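Local coordinates for HpcH/HpaI aldolase/citrate lyase family protein (Burkholderia cenocepacia, PDB 4MF4) that is of unassigned function but belongs to the HpcH/HpaI aldolase/citrate lyase family and folds as a TIM barrel, a closed ring of eight parallel strands, at residues 107-110 against 114-117. Residues are numbered along the deposited sequence; the frame is centred on the assembly and turned at random.
Sequences PCIE and DAAH
One hydrogen bond ties E110, in a beta-alpha loop of the TIM barrel, to D114 in the first turn of the helix that follows, 112-121. The loop leads out of strand 103-106. The backbone N of E110 donates to OD2 of D114 at 3.1 Å. The bond is fairly straight, 158° at the hydrogen, and uses the anti lone pair of OD2, the one turned away from OD1. The same oxygen also bonds a residue bordering the segments, so at least two bonds grip it.

Beside this polar link, I109 packs against the first turn of the helix. Chi1 of -67° sets CG1 beside the backbone N and leaves CG2 anti to it. CG2 packs 4.0 Å from CB of A115 and also touches CB of D114. CD1 is the other touching branch. It lies 3.9 Å from the carbonyl O of D114.

Further partners position these groups. T111 OG1 bonds the backbone N of D114 near the start of the helix, and I109 shares backbone hydrogen bonds with Q164. The carboxylate of E110 turns to a salt bridge with R169. That arginine probably eases the proximity of two acids: E110 OE2 lies 4.9 Å from D114 OD2.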
ATOM      1  N   PRO A 107      14.682 -13.254 -18.928  1.00 15.43           N
ATOM      2  CA  PRO A 107      13.836 -13.673 -20.024  1.00 16.91           C
ATOM      3  C   PRO A 107      14.514 -13.414 -21.354  1.00 18.14           C
ATOM      4  O   PRO A 107      15.463 -12.655 -21.428  1.00 15.50           O
ATOM      5  CB  PRO A 107      12.602 -12.777 -19.898  1.00 17.60           C
ATOM      6  CG  PRO A 107      12.995 -11.615 -19.111  1.00 17.46           C
ATOM      7  CD  PRO A 107      14.228 -11.995 -18.301  1.00 16.68           C
ATOM      8  N   CYS A 108      13.993 -13.994 -22.413  1.00 19.61           N
ATOM      9  CA  CYS A 108      14.406 -13.535 -23.740  1.00 22.34           C
ATOM     10  C   CYS A 108      15.927 -13.471 -23.959  1.00 20.71           C
ATOM     11  O   CYS A 108      16.426 -12.434 -24.404  1.00 17.91           O
ATOM     12  CB  CYS A 108      13.911 -12.083 -23.978  1.00 26.80           C
ATOM     13  SG  CYS A 108      12.171 -11.676 -23.699  1.00 35.11           S
ATOM     14  N   ILE A 109      16.670 -14.531 -23.677  1.00 18.82           N
ATOM     15  CA  ILE A 109      18.119 -14.491 -23.940  1.00 19.59           C
ATOM     16  C   ILE A 109      18.323 -15.222 -25.274  1.00 20.45           C
ATOM     17  O   ILE A 109      18.029 -16.414 -25.363  1.00 20.92           O
ATOM     18  CB  ILE A 109      18.934 -15.182 -22.824  1.00 19.02           C
ATOM     19  CG1 ILE A 109      18.838 -14.409 -21.498  1.00 18.35           C
ATOM     20  CG2 ILE A 109      20.382 -15.382 -23.241  1.00 18.50           C
ATOM     21  CD1 ILE A 109      19.512 -13.059 -21.470  1.00 18.22           C
ATOM     22  N   GLU A 110      18.831 -14.524 -26.285  1.00 21.73           N
ATOM     23  CA  GLU A 110      18.910 -15.093 -27.628  1.00 21.93           C
ATOM     24  C   GLU A 110      20.292 -15.284 -28.204  1.00 19.93           C
ATOM     25  O   GLU A 110      20.450 -16.021 -29.177  1.00 19.08           O
ATOM     26  CB  GLU A 110      18.135 -14.199 -28.563  1.00 25.45           C
ATOM     27  CG  GLU A 110      16.721 -13.993 -28.084  1.00 27.59           C
ATOM     28  CD  GLU A 110      15.867 -13.378 -29.165  1.00 34.08           C
ATOM     29  OE1 GLU A 110      15.020 -14.081 -29.736  1.00 35.19           O
ATOM     30  OE2 GLU A 110      16.100 -12.189 -29.468  1.00 39.19           O
ATOM     31  N   ASP A 114      23.944 -11.492 -25.282  1.00 17.52           N
ATOM     32  CA  ASP A 114      22.898 -11.245 -24.304  1.00 16.77           C
ATOM     33  C   ASP A 114      23.214 -11.916 -22.955  1.00 16.04           C
ATOM     34  O   ASP A 114      23.021 -11.338 -21.918  1.00 16.07           O
ATOM     35  CB  ASP A 114      21.544 -11.847 -24.777  1.00 16.98           C
ATOM     36  CG  ASP A 114      20.927 -11.128 -25.986  1.00 18.06           C
ATOM     37  OD1 ASP A 114      21.385 -10.044 -26.378  1.00 19.32           O
ATOM     38  OD2 ASP A 114      19.995 -11.699 -26.562  1.00 19.18           O
ATOM     39  N   ALA A 115      23.607 -13.185 -23.001  1.00 16.66           N
ATOM     40  CA  ALA A 115      23.903 -13.978 -21.799  1.00 16.38           C
ATOM     41  C   ALA A 115      25.081 -13.379 -21.030  1.00 16.50           C
ATOM     42  O   ALA A 115      25.005 -13.186 -19.808  1.00 15.82           O
ATOM     43  CB  ALA A 115      24.214 -15.427 -22.194  1.00 16.25           C
ATOM     44  N   ALA A 116      26.160 -13.067 -21.751  1.00 16.41           N
ATOM     45  CA  ALA A 116      27.328 -12.394 -21.149  1.00 16.49           C
ATOM     46  C   ALA A 116      26.954 -11.041 -20.504  1.00 16.64           C
ATOM     47  O   ALA A 116      27.430 -10.723 -19.438  1.00 17.73           O
ATOM     48  CB  ALA A 116      28.414 -12.174 -22.201  1.00 16.60           C
ATOM     49  N   HIS A 117      26.122 -10.256 -21.161  1.00 16.70           N
ATOM     50  CA  HIS A 117      25.673  -8.951 -20.604  1.00 17.78           C
ATOM     51  C   HIS A 117      24.874  -9.172 -19.302  1.00 16.76           C
ATOM     52  O   HIS A 117      25.106  -8.530 -18.307  1.00 16.93           O
ATOM     53  CB  HIS A 117      24.875  -8.169 -21.645  1.00 18.98           C
ATOM     54  CG  HIS A 117      24.422  -6.826 -21.157  1.00 19.84           C
ATOM     55  ND1 HIS A 117      23.097  -6.478 -21.041  1.00 20.65           N
ATOM     56  CD2 HIS A 117      25.124  -5.768 -20.693  1.00 20.34           C
ATOM     57  CE1 HIS A 117      22.998  -5.243 -20.577  1.00 20.60           C
ATOM     58  NE2 HIS A 117      24.215  -4.797 -20.341  1.00 19.46           N
TER